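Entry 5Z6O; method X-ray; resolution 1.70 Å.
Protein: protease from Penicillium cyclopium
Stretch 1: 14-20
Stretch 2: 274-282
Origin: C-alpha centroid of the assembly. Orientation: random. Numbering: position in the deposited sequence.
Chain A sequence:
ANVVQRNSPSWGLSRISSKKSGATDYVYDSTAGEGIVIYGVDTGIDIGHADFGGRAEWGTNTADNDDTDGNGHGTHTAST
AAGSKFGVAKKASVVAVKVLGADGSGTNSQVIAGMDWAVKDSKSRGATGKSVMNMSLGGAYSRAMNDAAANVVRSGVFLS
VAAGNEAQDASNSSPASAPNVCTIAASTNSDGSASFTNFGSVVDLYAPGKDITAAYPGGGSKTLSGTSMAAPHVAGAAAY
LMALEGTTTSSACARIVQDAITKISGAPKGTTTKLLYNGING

Stretch 1, residues 14-20: SRISSKK
Stretch 2, residues 274-282: KLLYNGING

Residues 14-20 carry the end of a helix into an irregular loop, and the C-terminal residues 274-282 pass alongside it, burying 491 Å² between them, both sides summed. The register is set by Ile16, whose CA lies 4.7 Å from that of Tyr277; the CA atoms of Ser17 and Asn278 follow at 5.5 Å.

Ile16 contributes the most surface. Its backbone (phi/psi -77/-8) presents the carbonyl to the other segment, where Ile16 O accepts a hydrogen bond from Asn278 N at 2.8 Å (146° at the hydrogen). The same Ile16 O receives a CA-H...O contact from Tyr277 CA at 3.3 Å, so one oxygen fastens two successive residues. The side chain (chi1 p, chi2 t) leaves sideways and packs its CG2 against Leu276 CD2 at 3.7 Å.

Tyr277 is extended (-144/133), and its CA-CB bond points away, yet with chi1 t and chi2 61° the ring comes back to the loop. Ser17 C approaches the ring edge, 3.8 Å from Tyr277 CE1, while Ser18 O lies 3.7 Å from Tyr277 CD1. The hydroxyl is held from its own segment by Asn281 N, which donates to Tyr277 OH at 3.0 Å; this turn includes Asn281 in a left-handed conformation (53/60). Water 1 links Tyr277 OH (2.9 Å), Ser17 O (2.9 Å) and Gly282 N (3.0 Å), donating to the carbonyl and accepting from the amide.

Ser17 (-108/18, chi1 p) also places its O 3.6 Å from Ile280 CG2. Lys19, m at chi1 and t thereafter, extends so that Lys19 CE lies 3.6 Å from Tyr277 OH and 3.5 Å from Asn281 OD1. Arg15 (t, p, t, chi4 87°) is covered on one guanidinium face by Leu275 CD2, 3.7 Å from Arg15 NH1, and its NH2 donates a weak hydrogen bond to Ser18 O at 2.8 Å.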

ATOM      1  N   SER A  14      -3.229   0.609  14.660  1.00 10.29           N
ATOM      2  CA  SER A  14      -2.608   0.471  15.967  1.00 10.47           C
ATOM      3  C   SER A  14      -1.665  -0.716  16.014  1.00  9.77           C
ATOM      4  O   SER A  14      -0.702  -0.692  16.781  1.00 13.08           O
ATOM      5  CB  SER A  14      -3.680   0.359  17.049  1.00 15.81           C
ATOM      6  OG  SER A  14      -4.732  -0.453  16.595  1.00 20.63           O
ATOM      7  N   ARG A  15      -1.877  -1.734  15.163  1.00  9.14           N
ATOM      8  CA  ARG A  15      -0.962  -2.873  15.160  1.00  6.94           C
ATOM      9  C   ARG A  15       0.427  -2.457  14.719  1.00 10.08           C
ATOM     10  O   ARG A  15       1.419  -2.969  15.248  1.00  9.82           O
ATOM     11  CB  ARG A  15      -1.481  -3.978  14.236  1.00  8.52           C
ATOM     12  CG  ARG A  15      -0.651  -5.295  14.308  1.00 10.85           C
ATOM     13  CD  ARG A  15      -0.749  -5.883  15.700  1.00 11.32           C
ATOM     14  NE  ARG A  15       0.201  -6.981  15.941  1.00 11.34           N
ATOM     15  CZ  ARG A  15       1.447  -6.806  16.373  1.00 13.22           C
ATOM     16  NH1 ARG A  15       2.209  -7.866  16.624  1.00 13.00           N
ATOM     17  NH2 ARG A  15       1.919  -5.575  16.598  1.00 10.79           N
ATOM     18  N   ILE A  16       0.519  -1.584  13.702  1.00  6.92           N
ATOM     19  CA  ILE A  16       1.850  -1.341  13.128  1.00  9.89           C
ATOM     20  C   ILE A  16       2.713  -0.422  13.979  1.00 12.57           C
ATOM     21  O   ILE A  16       3.905  -0.267  13.678  1.00 13.98           O
ATOM     22  CB  ILE A  16       1.785  -0.762  11.704  1.00 11.07           C
ATOM     23  CG1 ILE A  16       1.119   0.611  11.733  1.00 13.38           C
ATOM     24  CG2 ILE A  16       1.066  -1.751  10.806  1.00 15.10           C
ATOM     25  CD1 ILE A  16       1.353   1.492  10.496  1.00 19.25           C
ATOM     26  N   SER A  17       2.166   0.190  15.040  1.00 10.79           N
ATOM     27  CA  SER A  17       2.977   0.986  15.952  1.00  7.64           C
ATOM     28  C   SER A  17       3.180   0.300  17.289  1.00 12.11           C
ATOM     29  O   SER A  17       3.627   0.936  18.243  1.00 14.76           O
ATOM     30  CB  SER A  17       2.405   2.399  16.167  1.00 10.52           C
ATOM     31  OG  SER A  17       1.060   2.401  16.625  1.00 12.02           O
ATOM     32  N   SER A  18       2.947  -0.996  17.347  1.00 11.26           N
ATOM     33  CA  SER A  18       3.010  -1.739  18.594  1.00 11.54           C
ATOM     34  C   SER A  18       3.828  -3.003  18.387  1.00 16.83           C
ATOM     35  O   SER A  18       3.779  -3.611  17.318  1.00 11.19           O
ATOM     36  CB  SER A  18       1.604  -2.111  19.071  1.00 15.64           C
ATOM     37  OG  SER A  18       1.725  -2.833  20.273  1.00 22.78           O
ATOM     38  N   LYS A  19       4.623  -3.388  19.392  1.00 16.76           N
ATOM     39  CA  LYS A  19       5.334  -4.640  19.205  1.00 14.01           C
ATOM     40  C   LYS A  19       4.441  -5.831  19.477  1.00 16.60           C
ATOM     41  O   LYS A  19       4.677  -6.899  18.914  1.00 27.35           O
ATOM     42  CB  LYS A  19       6.581  -4.690  20.105  1.00 17.48           C
ATOM     43  CG  LYS A  19       7.605  -3.645  19.732  1.00 25.22           C
ATOM     44  CD  LYS A  19       8.842  -3.732  20.607  1.00 41.86           C
ATOM     45  CE  LYS A  19       9.850  -2.653  20.248  1.00 38.30           C
ATOM     46  NZ  LYS A  19      11.093  -2.783  21.066  1.00 65.43           N
ATOM     47  N   LYS A  20       3.404  -5.658  20.283  1.00 17.05           N
ATOM     48  CA  LYS A  20       2.448  -6.700  20.640  1.00 23.15           C
ATOM     49  C   LYS A  20       1.080  -6.421  20.028  1.00 21.64           C
ATOM     50  O   LYS A  20       0.690  -5.260  19.839  1.00 21.06           O
ATOM     51  CB  LYS A  20       2.304  -6.788  22.175  1.00 28.47           C
ATOM     52  CG  LYS A  20       3.136  -7.892  22.825  1.00 49.23           C
ATOM     53  CD  LYS A  20       4.632  -7.650  22.653  1.00 69.98           C
ATOM     54  CE  LYS A  20       5.468  -8.615  23.493  1.00 73.79           C
ATOM     55  NZ  LYS A  20       5.423 -10.012  22.964  1.00 51.77           N
ATOM     56  N   LYS A 274       7.816 -11.927   9.287  1.00  9.66           N
ATOM     57  CA  LYS A 274       7.983 -10.525   9.669  1.00  8.68           C
ATOM     58  C   LYS A 274       6.706  -9.739   9.430  1.00  7.73           C
ATOM     59  O   LYS A 274       6.024  -9.936   8.425  1.00  8.51           O
ATOM     60  CB  LYS A 274       9.127  -9.878   8.877  1.00  9.46           C
ATOM     61  CG  LYS A 274      10.488 -10.209   9.535  1.00 18.44           C
ATOM     62  CD  LYS A 274      11.658  -9.522   8.878  1.00 31.00           C
ATOM     63  CE  LYS A 274      12.932  -9.636   9.758  1.00 28.25           C
ATOM     64  NZ  LYS A 274      13.367  -8.335  10.411  1.00 25.25           N
ATOM     65  N   LEU A 275       6.384  -8.885  10.388  1.00  6.54           N
ATOM     66  CA  LEU A 275       5.173  -8.061  10.371  1.00  8.89           C
ATOM     67  C   LEU A 275       5.570  -6.590  10.424  1.00 12.01           C
ATOM     68  O   LEU A 275       6.380  -6.204  11.271  1.00  8.71           O
ATOM     69  CB  LEU A 275       4.288  -8.389  11.580  1.00  9.32           C
ATOM     70  CG  LEU A 275       3.030  -7.463  11.702  1.00  8.11           C
ATOM     71  CD1 LEU A 275       2.112  -7.595  10.486  1.00  9.55           C
ATOM     72  CD2 LEU A 275       2.280  -7.854  12.973  1.00 12.41           C
ATOM     73  N   LEU A 276       4.943  -5.762   9.578  1.00  5.63           N
ATOM     74  CA  LEU A 276       5.213  -4.323   9.532  1.00  8.03           C
ATOM     75  C   LEU A 276       5.207  -3.692  10.923  1.00  9.15           C
ATOM     76  O   LEU A 276       4.258  -3.863  11.684  1.00  8.55           O
ATOM     77  CB  LEU A 276       4.129  -3.654   8.686  1.00  6.45           C
ATOM     78  CG  LEU A 276       4.177  -2.122   8.460  1.00  7.28           C
ATOM     79  CD1 LEU A 276       5.521  -1.756   7.801  1.00  9.83           C
ATOM     80  CD2 LEU A 276       2.955  -1.718   7.605  1.00  6.01           C
ATOM     81  N   TYR A 277       6.241  -2.891  11.203  1.00  8.56           N
ATOM     82  CA  TYR A 277       6.384  -2.134  12.452  1.00  8.67           C
ATOM     83  C   TYR A 277       7.029  -0.798  12.122  1.00  9.90           C
ATOM     84  O   TYR A 277       8.027  -0.781  11.400  1.00 11.41           O
ATOM     85  CB  TYR A 277       7.262  -2.914  13.430  1.00 10.31           C
ATOM     86  CG  TYR A 277       7.513  -2.178  14.709  1.00  9.51           C
ATOM     87  CD1 TYR A 277       6.457  -1.830  15.550  1.00 10.21           C
ATOM     88  CD2 TYR A 277       8.799  -1.822  15.077  1.00  9.49           C
ATOM     89  CE1 TYR A 277       6.705  -1.120  16.751  1.00 13.59           C
ATOM     90  CE2 TYR A 277       9.049  -1.150  16.248  1.00 17.69           C
ATOM     91  CZ  TYR A 277       8.011  -0.793  17.074  1.00 16.91           C
ATOM     92  OH  TYR A 277       8.288  -0.108  18.243  1.00 18.15           O
ATOM     93  N   ASN A 278       6.484   0.322  12.640  1.00  7.72           N
ATOM     94  CA  ASN A 278       6.972   1.635  12.203  1.00  8.49           C
ATOM     95  C   ASN A 278       8.182   2.133  12.994  1.00 13.45           C
ATOM     96  O   ASN A 278       8.678   3.214  12.686  1.00 13.49           O
ATOM     97  CB  ASN A 278       5.825   2.710  12.227  1.00  9.34           C
ATOM     98  CG  ASN A 278       5.415   3.159  13.640  1.00  9.49           C
ATOM     99  OD1 ASN A 278       4.621   4.102  13.783  1.00 13.18           O
ATOM    100  ND2 ASN A 278       5.907   2.499  14.656  1.00  7.80           N
ATOM    101  N   GLY A 279       8.669   1.378  13.984  1.00 10.53           N
ATOM    102  CA  GLY A 279       9.902   1.732  14.656  1.00 14.22           C
ATOM    103  C   GLY A 279       9.770   2.801  15.725  1.00 20.65           C
ATOM    104  O   GLY A 279      10.782   3.377  16.142  1.00 20.52           O
ATOM    105  N   ILE A 280       8.557   3.087  16.179  1.00 16.41           N
ATOM    106  CA  ILE A 280       8.334   4.270  17.007  1.00 18.12           C
ATOM    107  C   ILE A 280       8.847   4.044  18.422  1.00 25.92           C
ATOM    108  O   ILE A 280       9.225   5.007  19.094  1.00 24.83           O
ATOM    109  CB  ILE A 280       6.845   4.666  17.002  1.00 17.55           C
ATOM    110  CG1 ILE A 280       6.643   6.056  17.608  1.00 22.17           C
ATOM    111  CG2 ILE A 280       6.022   3.612  17.729  1.00 17.67           C
ATOM    112  CD1 ILE A 280       7.073   7.204  16.694  1.00 19.92           C
ATOM    113  N   ASN A 281       8.891   2.787  18.870  1.00 21.37           N
ATOM    114  CA  ASN A 281       9.353   2.382  20.204  1.00 35.49           C
ATOM    115  C   ASN A 281       8.627   3.161  21.308  1.00 41.06           C
ATOM    116  O   ASN A 281       9.227   3.873  22.121  1.00 39.54           O
ATOM    117  CB  ASN A 281      10.870   2.534  20.295  1.00 37.01           C
ATOM    118  CG  ASN A 281      11.601   1.561  19.383  1.00 47.10           C
ATOM    119  OD1 ASN A 281      11.299   0.368  19.364  1.00 52.82           O
ATOM    120  ND2 ASN A 281      12.561   2.069  18.619  1.00 48.14           N
ATOM    121  N   GLY A 282       7.304   2.996  21.325  1.00 26.36           N
ATOM    122  CA  GLY A 282       6.426   3.811  22.147  1.00 42.31           C
ATOM    123  C   GLY A 282       6.411   3.436  23.613  1.00 59.27           C
ATOM    124  O   GLY A 282       6.498   4.312  24.475  1.00 74.67           O
TER
HETATM  125  O   HOH W   1       6.021   0.642  19.871  1.00 22.30           O
HETATM  126  O   HOH W   2       4.107  -4.599  14.343  1.00 14.40           O